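CRISPR-associated protein, Cse2 family (Thermobifida fusca, PDB 4H79) probably serves as the small CasB (Cse2) subunit of the type I-E CRISPR surveillance complex Cascade, where it is thought to help bind nucleic acid. Local coordinates at residues A[41-46]-A[94-99]; A[23-28]-A[106-111]; A[63-68]-A[83-88]; A[139-144]-A[148-153]. All coordinates share one frame; numbering follows the deposited sequence.

Contact 1 (A[41-46]-A[94-99]); sequences ATLARL and LYAIHQ
Two helices of the all-helical Cse2 fold cross here, 37-49 and 80-99, and they meet where Leu43 and Leu46 pack on Ala96. The segment axes approach to 8.4 Å at a signed crossing angle of -112°, so the helices run steeply across each other and touch over a short patch. Ala96, a small residue, sits at the closest point of the crossing, its CA 4.8 Å from Leu43 CA. Its CB points toward helix 37-49 and lies 3.4 Å from the backbone O of Leu43. The same methyl meets the CB of Leu46 at 3.7 Å, with Leu46 CD1 a little further off. Leu43 reaches over from the flank. Its CG is anti to its own carbonyl carbon (chi1 -70°), and the branch then brings CD2 to Ala96, 3.8 Å from Ala96 CB, and alongside Tyr95. That one methyl also comes to 3.8 Å from Tyr95 CE2, slanting onto the ring. Tyr95 has its CG anti to the backbone N (chi1 170°), which places the ring beside Leu43 CD2; Tyr167 packs against it edge-to-face. Leu43 continues onto Ile28 and Tyr32 of helix 16-33, so three helices share this leucine, while Leu46 leans on Ile64. Nearby, Arg47 NH1 donates to the backbone O of Ala96. No hydrogen bond joins segments 41-46 and 94-99 directly, and the touching residues are all buried; between these two segments the crossing rests on apolar packing round one small residue, with the Arg47 bond beside it.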
loop_
_atom_site.group_PDB
_atom_site.type_symbol
_atom_site.label_atom_id
_atom_site.label_comp_id
_atom_site.label_asym_id
_atom_site.label_seq_id
_atom_site.Cartn_x
_atom_site.Cartn_y
_atom_site.Cartn_z
ATOM N N ALA A 41 10.287 11.052 -11.965
ATOM C CA ALA A 41 11.584 10.664 -11.333
ATOM C C ALA A 41 11.359 10.096 -9.957
ATOM O O ALA A 41 12.013 9.136 -9.584
ATOM C CB ALA A 41 12.540 11.885 -11.196
ATOM N N THR A 42 10.445 10.705 -9.169
ATOM C CA THR A 42 10.178 10.216 -7.843
ATOM C C THR A 42 9.640 8.776 -7.820
ATOM O O THR A 42 10.131 7.919 -7.053
ATOM C CB THR A 42 9.153 11.132 -7.112
ATOM O OG1 THR A 42 9.783 12.401 -6.941
ATOM C CG2 THR A 42 8.743 10.542 -5.735
ATOM N N LEU A 43 8.660 8.489 -8.671
ATOM C CA LEU A 43 8.110 7.118 -8.746
ATOM C C LEU A 43 9.202 6.164 -9.249
ATOM O O LEU A 43 9.343 5.049 -8.667
ATOM C CB LEU A 43 6.943 7.090 -9.756
ATOM C CG LEU A 43 5.719 7.841 -9.227
ATOM C CD1 LEU A 43 4.636 7.829 -10.292
ATOM C CD2 LEU A 43 5.183 7.212 -7.910
ATOM N N ALA A 44 10.012 6.570 -10.250
ATOM C CA ALA A 44 11.101 5.680 -10.740
ATOM C C ALA A 44 12.120 5.406 -9.648
ATOM O O ALA A 44 12.621 4.243 -9.472
ATOM C CB ALA A 44 11.842 6.336 -11.910
ATOM N N ARG A 45 12.501 6.456 -8.915
ATOM C CA ARG A 45 13.491 6.231 -7.791
ATOM C C ARG A 45 12.935 5.325 -6.677
ATOM O O ARG A 45 13.685 4.490 -6.109
ATOM C CB ARG A 45 13.926 7.580 -7.192
ATOM C CG ARG A 45 14.842 8.355 -8.177
ATOM C CD ARG A 45 15.097 9.800 -7.736
ATOM N NE ARG A 45 16.126 9.781 -6.706
ATOM C CZ ARG A 45 16.347 10.770 -5.833
ATOM N NH1 ARG A 45 15.607 11.881 -5.861
ATOM N NH2 ARG A 45 17.307 10.637 -4.921
ATOM N N LEU A 46 11.641 5.491 -6.361
ATOM C CA LEU A 46 10.972 4.593 -5.413
ATOM C C LEU A 46 11.021 3.118 -5.880
ATOM O O LEU A 46 11.364 2.215 -5.079
ATOM C CB LEU A 46 9.530 4.975 -5.210
ATOM C CG LEU A 46 9.348 6.239 -4.301
ATOM C CD1 LEU A 46 7.958 6.797 -4.477
ATOM C CD2 LEU A 46 9.684 5.954 -2.844
ATOM N N LEU A 94 5.162 0.513 -3.089
ATOM C CA LEU A 94 4.140 -0.312 -3.781
ATOM C C LEU A 94 3.346 0.541 -4.783
ATOM O O LEU A 94 3.077 0.116 -5.925
ATOM C CB LEU A 94 3.154 -0.988 -2.773
ATOM C CG LEU A 94 3.806 -2.059 -1.880
ATOM C CD1 LEU A 94 2.840 -2.486 -0.806
ATOM C CD2 LEU A 94 4.221 -3.290 -2.758
ATOM N N TYR A 95 2.910 1.719 -4.361
ATOM C CA TYR A 95 2.169 2.565 -5.306
ATOM C C TYR A 95 2.995 2.866 -6.589
ATOM O O TYR A 95 2.442 2.889 -7.728
ATOM C CB TYR A 95 1.748 3.926 -4.600
ATOM C CG TYR A 95 1.208 4.875 -5.667
ATOM C CD1 TYR A 95 -0.075 4.647 -6.240
ATOM C CD2 TYR A 95 1.993 5.975 -6.138
ATOM C CE1 TYR A 95 -0.541 5.448 -7.295
ATOM C CE2 TYR A 95 1.509 6.817 -7.138
ATOM C CZ TYR A 95 0.250 6.531 -7.710
ATOM O OH TYR A 95 -0.253 7.343 -8.711
ATOM N N ALA A 96 4.299 3.175 -6.408
ATOM C CA ALA A 96 5.191 3.452 -7.567
ATOM C C ALA A 96 5.243 2.284 -8.542
ATOM O O ALA A 96 5.286 2.468 -9.756
ATOM C CB ALA A 96 6.606 3.783 -7.060
ATOM N N ILE A 97 5.273 1.083 -7.995
ATOM C CA ILE A 97 5.244 -0.132 -8.842
ATOM C C ILE A 97 3.884 -0.262 -9.515
ATOM O O ILE A 97 3.791 -0.483 -10.738
ATOM C CB ILE A 97 5.469 -1.376 -7.945
ATOM C CG1 ILE A 97 6.928 -1.404 -7.452
ATOM C CG2 ILE A 97 5.179 -2.678 -8.756
ATOM C CD1 ILE A 97 7.105 -2.333 -6.277
ATOM N N HIS A 98 2.809 -0.011 -8.737
ATOM C CA HIS A 98 1.406 -0.115 -9.257
ATOM C C HIS A 98 1.094 0.844 -10.362
ATOM O O HIS A 98 0.491 0.475 -11.400
ATOM C CB HIS A 98 0.454 0.152 -8.026
ATOM C CG HIS A 98 -0.911 -0.430 -8.213
ATOM N ND1 HIS A 98 -1.803 -0.518 -7.198
ATOM C CD2 HIS A 98 -1.566 -0.863 -9.393
ATOM C CE1 HIS A 98 -2.983 -1.040 -7.705
ATOM N NE2 HIS A 98 -2.826 -1.251 -9.048
ATOM N N GLN A 99 1.532 2.104 -10.216
ATOM C CA GLN A 99 1.207 3.181 -11.201
ATOM C C GLN A 99 2.026 3.144 -12.509
ATOM O O GLN A 99 1.587 3.649 -13.542
ATOM C CB GLN A 99 1.364 4.568 -10.534
ATOM C CG GLN A 99 0.752 5.710 -11.363
ATOM C CD GLN A 99 -0.787 5.579 -11.468
ATOM O OE1 GLN A 99 -1.496 5.641 -10.454
ATOM N NE2 GLN A 99 -1.304 5.375 -12.675
#

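Contact 2 (A[23-28]-A[106-111]); sequences QRVREI and RMHQRG. With EDO (1,2-ethanediol), chain C; EDO (1,2-ethanediol), chain B.
Val25 lays its CG1 methyl against His108, 3.4 Å from His108 CB and 3.5 Å from His108 CG, with the valine CB over one face of the imidazole. Having CG1 anti to the backbone N (chi1 166°) is what sends this branch to the histidine. At the ring's edge, near its plane, comes Arg26 CG, 4.1 Å from His108 CD2. Arg26 and His108 share an anchor on helix 16-33: Asp22 OD1 takes a salt bridge from Arg26 NE and a hydrogen bond from His108 NE2, while His108 ND1 accepts from the backbone N of Tyr167. The loop between helices 80-99 and 114-119 is thus pinned to the first modelled helix of the fold. With an alanine here the ring is gone, which is likely to open a gap beside Val25 and to leave Asp22 OD1 and Tyr167 N each without this partner. Further out, a 1,2-ethanediol, probably from the crystallisation liquor, covers one face of the Arg26 guanidinium, its C1 3.6 Å from Arg26 CZ; its O1 accepts from Arg110 N at 2.8 Å. Arg26 NH2 also meets Arg110 CG at 3.6 Å, and one water accepts from both Arg26 NH2 and Arg110 NH1, while Arg110 NE bridges to Asp166.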
loop_
_atom_site.group_PDB
_atom_site.type_symbol
_atom_site.label_atom_id
_atom_site.label_comp_id
_atom_site.label_asym_id
_atom_site.label_seq_id
_atom_site.Cartn_x
_atom_site.Cartn_y
_atom_site.Cartn_z
ATOM N N GLN A 23 -2.573 11.857 1.042
ATOM C CA GLN A 23 -2.301 13.192 0.517
ATOM C C GLN A 23 -0.998 13.149 -0.342
ATOM O O GLN A 23 -0.948 13.693 -1.445
ATOM C CB GLN A 23 -2.223 14.200 1.720
ATOM C CG GLN A 23 -2.048 15.663 1.348
ATOM C CD GLN A 23 -3.045 16.117 0.277
ATOM O OE1 GLN A 23 -4.269 15.872 0.372
ATOM N NE2 GLN A 23 -2.520 16.770 -0.763
ATOM N N ARG A 24 0.044 12.465 0.139
ATOM C CA ARG A 24 1.294 12.431 -0.593
ATOM C C ARG A 24 1.141 11.644 -1.943
ATOM O O ARG A 24 1.650 12.069 -2.975
ATOM C CB ARG A 24 2.384 11.781 0.272
ATOM C CG ARG A 24 3.763 11.822 -0.426
ATOM C CD ARG A 24 4.338 13.264 -0.390
ATOM N NE ARG A 24 5.581 13.303 -1.175
ATOM C CZ ARG A 24 5.702 13.837 -2.382
ATOM N NH1 ARG A 24 4.679 14.463 -2.930
ATOM N NH2 ARG A 24 6.865 13.766 -3.027
ATOM N N VAL A 25 0.485 10.475 -1.926
ATOM C CA VAL A 25 0.299 9.669 -3.156
ATOM C C VAL A 25 -0.603 10.477 -4.114
ATOM O O VAL A 25 -0.353 10.471 -5.333
ATOM C CB VAL A 25 -0.385 8.325 -2.822
ATOM C CG1 VAL A 25 -0.889 7.638 -4.063
ATOM C CG2 VAL A 25 0.540 7.423 -2.004
ATOM N N ARG A 26 -1.629 11.181 -3.602
ATOM C CA ARG A 26 -2.493 11.977 -4.518
ATOM C C ARG A 26 -1.646 13.022 -5.264
ATOM O O ARG A 26 -1.887 13.275 -6.459
ATOM C CB ARG A 26 -3.618 12.743 -3.787
ATOM C CG ARG A 26 -4.763 11.864 -3.308
ATOM C CD ARG A 26 -5.727 12.794 -2.520
ATOM N NE ARG A 26 -6.838 12.104 -1.931
ATOM C CZ ARG A 26 -8.068 12.162 -2.439
ATOM N NH1 ARG A 26 -8.254 12.865 -3.548
ATOM N NH2 ARG A 26 -9.106 11.533 -1.862
ATOM N N GLU A 27 -0.716 13.670 -4.539
ATOM C CA GLU A 27 0.169 14.674 -5.123
ATOM C C GLU A 27 1.012 14.069 -6.208
ATOM O O GLU A 27 1.081 14.621 -7.316
ATOM C CB GLU A 27 1.079 15.359 -4.054
ATOM C CG GLU A 27 0.263 16.344 -3.220
ATOM C CD GLU A 27 0.928 16.609 -1.871
ATOM O OE1 GLU A 27 2.052 16.075 -1.653
ATOM O OE2 GLU A 27 0.345 17.345 -1.037
ATOM N N ILE A 28 1.684 12.953 -5.904
ATOM C CA ILE A 28 2.558 12.332 -6.895
ATOM C C ILE A 28 1.721 11.819 -8.076
ATOM O O ILE A 28 2.112 11.940 -9.242
ATOM C CB ILE A 28 3.319 11.173 -6.267
ATOM C CG1 ILE A 28 4.283 11.709 -5.165
ATOM C CG2 ILE A 28 4.145 10.474 -7.329
ATOM C CD1 ILE A 28 4.956 10.577 -4.340
ATOM N N ARG A 106 -6.083 6.141 -12.414
ATOM C CA ARG A 106 -5.424 6.297 -11.122
ATOM C C ARG A 106 -5.362 4.981 -10.331
ATOM O O ARG A 106 -6.414 4.384 -10.018
ATOM C CB ARG A 106 -6.153 7.336 -10.267
ATOM C CG ARG A 106 -6.222 8.760 -10.924
ATOM C CD ARG A 106 -7.245 9.646 -10.216
ATOM N NE ARG A 106 -7.098 11.057 -10.650
ATOM C CZ ARG A 106 -7.784 11.653 -11.640
ATOM N NH1 ARG A 106 -8.709 11.003 -12.342
ATOM N NH2 ARG A 106 -7.552 12.917 -11.939
ATOM N N MET A 107 -4.157 4.568 -9.960
ATOM C CA MET A 107 -4.008 3.267 -9.216
ATOM C C MET A 107 -4.226 3.429 -7.728
ATOM O O MET A 107 -4.449 2.464 -6.995
ATOM C CB MET A 107 -2.687 2.582 -9.506
ATOM C CG MET A 107 -2.585 2.088 -10.979
ATOM S SD MET A 107 -3.954 0.858 -11.342
ATOM C CE MET A 107 -5.184 1.776 -12.212
ATOM N N HIS A 108 -4.210 4.674 -7.252
ATOM C CA HIS A 108 -4.641 4.944 -5.892
ATOM C C HIS A 108 -6.050 5.555 -5.890
ATOM O O HIS A 108 -6.238 6.671 -6.407
ATOM C CB HIS A 108 -3.629 5.862 -5.157
ATOM C CG HIS A 108 -4.199 6.494 -3.931
ATOM N ND1 HIS A 108 -4.611 5.767 -2.817
ATOM C CD2 HIS A 108 -4.483 7.835 -3.649
ATOM C CE1 HIS A 108 -5.147 6.624 -1.882
ATOM N NE2 HIS A 108 -5.064 7.890 -2.374
ATOM N N GLN A 109 -7.042 4.838 -5.339
ATOM C CA GLN A 109 -8.434 5.344 -5.219
ATOM C C GLN A 109 -8.929 4.954 -3.860
ATOM O O GLN A 109 -8.802 3.776 -3.459
ATOM C CB GLN A 109 -9.365 4.777 -6.307
ATOM C CG GLN A 109 -8.947 5.272 -7.695
ATOM C CD GLN A 109 -9.840 4.773 -8.832
ATOM O OE1 GLN A 109 -11.032 4.674 -8.647
ATOM N NE2 GLN A 109 -9.268 4.486 -10.017
ATOM N N ARG A 110 -9.499 5.947 -3.138
ATOM C CA ARG A 110 -10.034 5.721 -1.810
ATOM C C ARG A 110 -11.141 4.688 -1.846
ATOM O O ARG A 110 -11.950 4.655 -2.799
ATOM C CB ARG A 110 -10.623 7.011 -1.193
ATOM C CG ARG A 110 -9.586 8.095 -0.891
ATOM C CD ARG A 110 -8.471 7.679 0.083
ATOM N NE ARG A 110 -8.953 7.015 1.283
ATOM C CZ ARG A 110 -9.684 7.612 2.198
ATOM N NH1 ARG A 110 -9.966 8.880 2.071
ATOM N NH2 ARG A 110 -10.103 6.959 3.242
ATOM N N GLY A 111 -11.204 3.877 -0.791
ATOM C CA GLY A 111 -12.338 2.947 -0.609
ATOM C C GLY A 111 -12.051 1.568 -1.195
ATOM O O GLY A 111 -12.829 0.661 -0.982
HETATM C C1 EDO C . -8.071 9.053 -4.294
HETATM O O1 EDO C . -9.417 8.504 -4.349
HETATM C C2 EDO C . -7.768 9.842 -5.567
HETATM O O2 EDO C . -7.820 8.895 -6.635
HETATM C C1 EDO B . -14.681 -0.877 -4.635
HETATM O O1 EDO B . -14.622 0.175 -3.668
HETATM C C2 EDO B . -15.472 -2.040 -4.060
HETATM O O2 EDO B . -14.595 -2.870 -3.282
HETATM O O HOH W 1 -8.833 11.170 0.658
#

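Contact 3 (A[63-68]-A[83-88]); sequences LILDDR and VAENSA
Asp66 OD2 is gripped twice by Arg68: the backbone N comes in on its anti lone pair at 2.9 Å, and the side-chain NE meets Asp66 OD2 on the syn side, with an N-H...O angle of 173°. Arg68 NH2 completes the grip on the other oxygen, Asp66 OD1, at 2.9 Å, so the guanidinium holds the carboxylate side-on, the aspartate CG lying at its edge and in its plane. The backbone bond makes Asp66 the N-cap of helix 67-71, and the two side-chain bonds fix the rotation of the carboxylate; the arginine charge probably helps keep it ionised. Arg68 NH1 turns to Glu27 on helix 16-33.

Just before this cap the chain meets helix 80-99 through Leu65, whose two methyls divide the work. CD1 touches the aliphatic part of Glu85, 3.7 Å from Glu85 CG, the two side chains crossing at about a right angle; CD2 lies 3.7 Å from Ala88 CB. Glu85 and Ala88 are three residues apart on one helix face, and the fork of Leu65 spans them. The extended Glu85 chain carries its carboxylate onward to Tyr70, where OE2 is hydrogen-bonded to the phenol. Ile64 adds a looser touch, CG2 standing 4.1 Å from Ala88 O. Across the segments themselves the contact is apolar.

Around it, Phe20 of helix 16-33 packs on Leu65, and Thr42 and Arg45 of helix 37-49 pack on Leu63. On helix 80-99, Ser87 instead meets Leu174 and Tyr175 of helix 167-176 as well as Tyr144 of helix 144-160.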
loop_
_atom_site.group_PDB
_atom_site.type_symbol
_atom_site.label_atom_id
_atom_site.label_comp_id
_atom_site.label_asym_id
_atom_site.label_seq_id
_atom_site.Cartn_x
_atom_site.Cartn_y
_atom_site.Cartn_z
ATOM N N LEU A 63 11.677 12.472 -0.233
ATOM C CA LEU A 63 10.661 12.273 -1.286
ATOM C C LEU A 63 9.393 11.680 -0.705
ATOM O O LEU A 63 8.284 12.045 -1.086
ATOM C CB LEU A 63 11.133 11.292 -2.379
ATOM C CG LEU A 63 12.383 11.480 -3.235
ATOM C CD1 LEU A 63 12.719 10.185 -3.973
ATOM C CD2 LEU A 63 12.136 12.624 -4.207
ATOM N N ILE A 64 9.567 10.717 0.189
ATOM C CA ILE A 64 8.437 10.043 0.760
ATOM C C ILE A 64 7.829 10.946 1.837
ATOM O O ILE A 64 6.636 11.280 1.751
ATOM C CB ILE A 64 8.867 8.684 1.343
ATOM C CG1 ILE A 64 9.501 7.820 0.270
ATOM C CG2 ILE A 64 7.687 7.926 1.940
ATOM C CD1 ILE A 64 10.159 6.590 0.843
ATOM N N LEU A 65 8.656 11.365 2.811
ATOM C CA LEU A 65 8.185 11.893 4.118
ATOM C C LEU A 65 8.633 13.333 4.355
ATOM O O LEU A 65 9.804 13.620 4.348
ATOM C CB LEU A 65 8.696 11.024 5.278
ATOM C CG LEU A 65 8.251 9.567 5.378
ATOM C CD1 LEU A 65 8.883 8.937 6.605
ATOM C CD2 LEU A 65 6.740 9.541 5.505
ATOM N N ASP A 66 7.689 14.235 4.534
ATOM C CA ASP A 66 8.027 15.643 4.839
ATOM C C ASP A 66 7.393 16.018 6.170
ATOM O O ASP A 66 6.758 15.175 6.836
ATOM C CB ASP A 66 7.591 16.602 3.712
ATOM C CG ASP A 66 6.079 16.550 3.447
ATOM O OD1 ASP A 66 5.695 16.195 2.327
ATOM O OD2 ASP A 66 5.260 16.828 4.339
ATOM N N ASP A 67 7.523 17.293 6.533
ATOM C CA ASP A 67 7.176 17.728 7.922
ATOM C C ASP A 67 5.691 17.493 8.212
ATOM O O ASP A 67 5.305 17.361 9.386
ATOM C CB ASP A 67 7.564 19.205 8.146
ATOM C CG ASP A 67 7.139 20.100 6.986
ATOM O OD1 ASP A 67 7.486 19.839 5.803
ATOM O OD2 ASP A 67 6.449 21.080 7.263
ATOM N N ARG A 68 4.859 17.403 7.163
ATOM C CA ARG A 68 3.412 17.195 7.387
ATOM C C ARG A 68 3.159 15.857 8.063
ATOM O O ARG A 68 2.224 15.734 8.850
ATOM C CB ARG A 68 2.617 17.289 6.067
ATOM C CG ARG A 68 2.612 18.715 5.474
ATOM C CD ARG A 68 1.929 18.710 4.112
ATOM N NE ARG A 68 2.668 17.823 3.202
ATOM C CZ ARG A 68 2.244 17.416 2.003
ATOM N NH1 ARG A 68 1.068 17.807 1.538
ATOM N NH2 ARG A 68 2.993 16.616 1.251
ATOM N N VAL A 83 8.290 2.220 12.688
ATOM C CA VAL A 83 7.359 1.321 12.014
ATOM C C VAL A 83 6.438 2.167 11.111
ATOM O O VAL A 83 6.196 1.801 9.975
ATOM C CB VAL A 83 6.566 0.431 12.989
ATOM C CG1 VAL A 83 5.490 -0.334 12.245
ATOM C CG2 VAL A 83 7.512 -0.551 13.706
ATOM N N ALA A 84 5.941 3.299 11.616
ATOM C CA ALA A 84 5.099 4.205 10.818
ATOM C C ALA A 84 5.832 4.733 9.601
ATOM O O ALA A 84 5.257 4.787 8.503
ATOM C CB ALA A 84 4.626 5.361 11.676
ATOM N N GLU A 85 7.101 5.130 9.786
ATOM C CA GLU A 85 7.932 5.584 8.646
ATOM C C GLU A 85 8.137 4.454 7.631
ATOM O O GLU A 85 8.005 4.639 6.397
ATOM C CB GLU A 85 9.290 6.050 9.135
ATOM C CG GLU A 85 9.282 7.360 9.878
ATOM C CD GLU A 85 10.669 7.742 10.380
ATOM O OE1 GLU A 85 11.565 6.880 10.560
ATOM O OE2 GLU A 85 10.890 8.933 10.626
ATOM N N ASN A 86 8.460 3.269 8.145
ATOM C CA ASN A 86 8.570 2.102 7.278
ATOM C C ASN A 86 7.261 1.720 6.531
ATOM O O ASN A 86 7.265 1.366 5.324
ATOM C CB ASN A 86 9.142 0.918 8.066
ATOM C CG ASN A 86 9.609 -0.199 7.148
ATOM O OD1 ASN A 86 10.124 0.033 6.020
ATOM N ND2 ASN A 86 9.406 -1.424 7.601
ATOM N N SER A 87 6.140 1.822 7.227
ATOM C CA SER A 87 4.834 1.582 6.609
ATOM C C SER A 87 4.549 2.550 5.482
ATOM O O SER A 87 4.057 2.116 4.433
ATOM C CB SER A 87 3.719 1.632 7.650
ATOM O OG SER A 87 3.956 0.654 8.663
ATOM N N ALA A 88 4.823 3.841 5.698
ATOM C CA ALA A 88 4.686 4.863 4.633
ATOM C C ALA A 88 5.627 4.570 3.477
ATOM O O ALA A 88 5.245 4.668 2.278
ATOM C CB ALA A 88 4.993 6.264 5.156
#

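Contact 4 (A[139-144]-A[148-153]); sequences GHAVTY and AQRLRE
The guanidinium of Arg150 is the flat group that reaches the loop, and it meets the backbone there obliquely: His140 C lies 3.9 Å from Arg150 NH1 and Ala141 N 3.5 Å from the same nitrogen. The second pair are two donors, so no hydrogen bond joins them, and the contact is one of plain proximity. Arg150 NH1 instead has a weak hydrogen bond to Gln137 O, near the end of helix 129-138, which may help set where the group stops. With the chain extended from CG to NE, the head arrives well out from the helix; on the way the side chain passes Val138. Ala141 points its CB toward the helix, 4.1 Å from Arg150 NH1, and its methyl also rests on Ala146 and Leu147.

This is the joint between helices 129-138 and 144-160, with the loop folded back along the start of the second helix. Thr143 is the N-cap there, its OG1 hydrogen-bonded to Ala146 N. One turn on, the regular helical bonding has set in: Ala148 N donates to Tyr144 O at 2.8 Å. Ala148 CB sits 3.5 Å from that same oxygen. The CB of Tyr144 is directed away from segment 148-153; the side chain packs on Val83 and Asn86 of helix 80-99, and its OH is hydrogen-bonded to Leu174 O.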
loop_
_atom_site.group_PDB
_atom_site.type_symbol
_atom_site.label_atom_id
_atom_site.label_comp_id
_atom_site.label_asym_id
_atom_site.label_seq_id
_atom_site.Cartn_x
_atom_site.Cartn_y
_atom_site.Cartn_z
ATOM N N GLY A 139 -0.735 -12.208 4.945
ATOM C CA GLY A 139 -1.008 -11.727 6.292
ATOM C C GLY A 139 -0.258 -12.462 7.354
ATOM O O GLY A 139 -0.257 -12.033 8.479
ATOM N N HIS A 140 0.377 -13.574 6.981
ATOM C CA HIS A 140 1.158 -14.358 7.933
ATOM C C HIS A 140 2.674 -14.103 7.876
ATOM O O HIS A 140 3.443 -14.783 8.571
ATOM C CB HIS A 140 0.799 -15.850 7.811
ATOM C CG HIS A 140 -0.559 -16.201 8.419
ATOM N ND1 HIS A 140 -1.609 -16.598 7.672
ATOM C CD2 HIS A 140 -1.012 -16.176 9.747
ATOM C CE1 HIS A 140 -2.674 -16.822 8.469
ATOM N NE2 HIS A 140 -2.305 -16.582 9.740
ATOM N N ALA A 141 3.112 -13.109 7.089
ATOM C CA ALA A 141 4.548 -12.664 7.066
ATOM C C ALA A 141 5.050 -12.352 8.465
ATOM O O ALA A 141 4.379 -11.641 9.226
ATOM C CB ALA A 141 4.755 -11.418 6.138
ATOM N N VAL A 142 6.229 -12.885 8.801
ATOM C CA VAL A 142 6.854 -12.713 10.135
ATOM C C VAL A 142 7.633 -11.405 10.250
ATOM O O VAL A 142 7.843 -10.917 11.322
ATOM C CB VAL A 142 7.774 -13.912 10.506
ATOM C CG1 VAL A 142 6.945 -15.187 10.573
ATOM C CG2 VAL A 142 8.961 -14.054 9.528
ATOM N N THR A 143 8.043 -10.831 9.136
ATOM C CA THR A 143 8.775 -9.548 9.145
ATOM C C THR A 143 8.168 -8.572 8.143
ATOM O O THR A 143 7.487 -8.967 7.166
ATOM C CB THR A 143 10.265 -9.745 8.749
ATOM O OG1 THR A 143 10.318 -10.218 7.393
ATOM C CG2 THR A 143 11.016 -10.765 9.687
ATOM N N TYR A 144 8.444 -7.280 8.338
ATOM C CA TYR A 144 7.988 -6.260 7.381
ATOM C C TYR A 144 8.611 -6.444 6.013
ATOM O O TYR A 144 7.966 -6.181 5.006
ATOM C CB TYR A 144 8.268 -4.846 7.866
ATOM C CG TYR A 144 7.168 -4.368 8.745
ATOM C CD1 TYR A 144 6.053 -3.736 8.174
ATOM C CD2 TYR A 144 7.202 -4.569 10.123
ATOM C CE1 TYR A 144 5.001 -3.310 8.951
ATOM C CE2 TYR A 144 6.143 -4.147 10.914
ATOM C CZ TYR A 144 5.046 -3.517 10.332
ATOM O OH TYR A 144 3.953 -3.083 11.075
ATOM N N ALA A 148 6.308 -6.803 2.802
ATOM C CA ALA A 148 6.465 -5.945 1.606
ATOM C C ALA A 148 6.671 -6.780 0.351
ATOM O O ALA A 148 6.109 -6.433 -0.686
ATOM C CB ALA A 148 7.644 -4.958 1.785
ATOM N N GLN A 149 7.521 -7.832 0.415
ATOM C CA GLN A 149 7.819 -8.694 -0.783
ATOM C C GLN A 149 6.526 -9.396 -1.232
ATOM O O GLN A 149 6.258 -9.495 -2.430
ATOM C CB GLN A 149 8.884 -9.777 -0.518
ATOM C CG GLN A 149 10.293 -9.187 -0.365
ATOM C CD GLN A 149 11.340 -10.094 0.301
ATOM O OE1 GLN A 149 11.011 -11.017 1.034
ATOM N NE2 GLN A 149 12.612 -9.796 0.065
ATOM N N ARG A 150 5.739 -9.890 -0.250
ATOM C CA ARG A 150 4.479 -10.611 -0.568
ATOM C C ARG A 150 3.475 -9.637 -1.143
ATOM O O ARG A 150 2.774 -9.969 -2.101
ATOM C CB ARG A 150 3.921 -11.411 0.607
ATOM C CG ARG A 150 4.828 -12.619 0.906
ATOM C CD ARG A 150 4.482 -13.173 2.279
ATOM N NE ARG A 150 5.434 -14.220 2.656
ATOM C CZ ARG A 150 5.239 -15.071 3.649
ATOM N NH1 ARG A 150 4.110 -15.009 4.368
ATOM N NH2 ARG A 150 6.171 -15.977 3.929
ATOM N N LEU A 151 3.381 -8.444 -0.575
ATOM C CA LEU A 151 2.447 -7.452 -1.138
ATOM C C LEU A 151 2.849 -7.047 -2.576
ATOM O O LEU A 151 2.023 -6.759 -3.427
ATOM C CB LEU A 151 2.404 -6.194 -0.253
ATOM C CG LEU A 151 1.509 -6.397 1.006
ATOM C CD1 LEU A 151 1.727 -5.286 2.053
ATOM C CD2 LEU A 151 0.010 -6.630 0.652
ATOM N N ARG A 152 4.134 -6.918 -2.812
ATOM C CA ARG A 152 4.614 -6.528 -4.156
ATOM C C ARG A 152 4.086 -7.519 -5.241
ATOM O O ARG A 152 3.672 -7.120 -6.348
ATOM C CB ARG A 152 6.161 -6.448 -4.138
ATOM C CG ARG A 152 6.747 -6.113 -5.466
ATOM C CD ARG A 152 8.305 -6.192 -5.520
ATOM N NE ARG A 152 8.723 -5.460 -6.739
ATOM C CZ ARG A 152 8.406 -5.759 -8.011
ATOM N NH1 ARG A 152 8.837 -4.973 -9.030
ATOM N NH2 ARG A 152 7.675 -6.837 -8.293
ATOM N N GLU A 153 4.110 -8.804 -4.930
ATOM C CA GLU A 153 3.624 -9.825 -5.897
ATOM C C GLU A 153 2.143 -9.592 -6.205
ATOM O O GLU A 153 1.706 -9.725 -7.337
ATOM C CB GLU A 153 3.814 -11.271 -5.371
ATOM C CG GLU A 153 5.287 -11.633 -5.112
ATOM C CD GLU A 153 5.468 -12.997 -4.398
ATOM O OE1 GLU A 153 4.445 -13.662 -4.026
ATOM O OE2 GLU A 153 6.637 -13.436 -4.195
#

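Contacts 1 and 3 are buried and apolar across their segments, and both use helix 80-99; helices 37-49 and 61-64, on their other sides, follow each other in the chain. Contact 2 is only partly buried and mixes packing with charge and solvent, yet it adjoins both: Gln99 OE1 probably accepts from Met107 N on the side of contact 1, while helix 16-33 offers charged partners toward contact 3. Contact 4 is the surface one, local in sequence and largely backbone in character. Its centre lies about 22 Å from that of contact 2, across the chain's centre, but Tyr144 and Leu151 tie it to helix 80-99, which thereby links it to contacts 1 and 3.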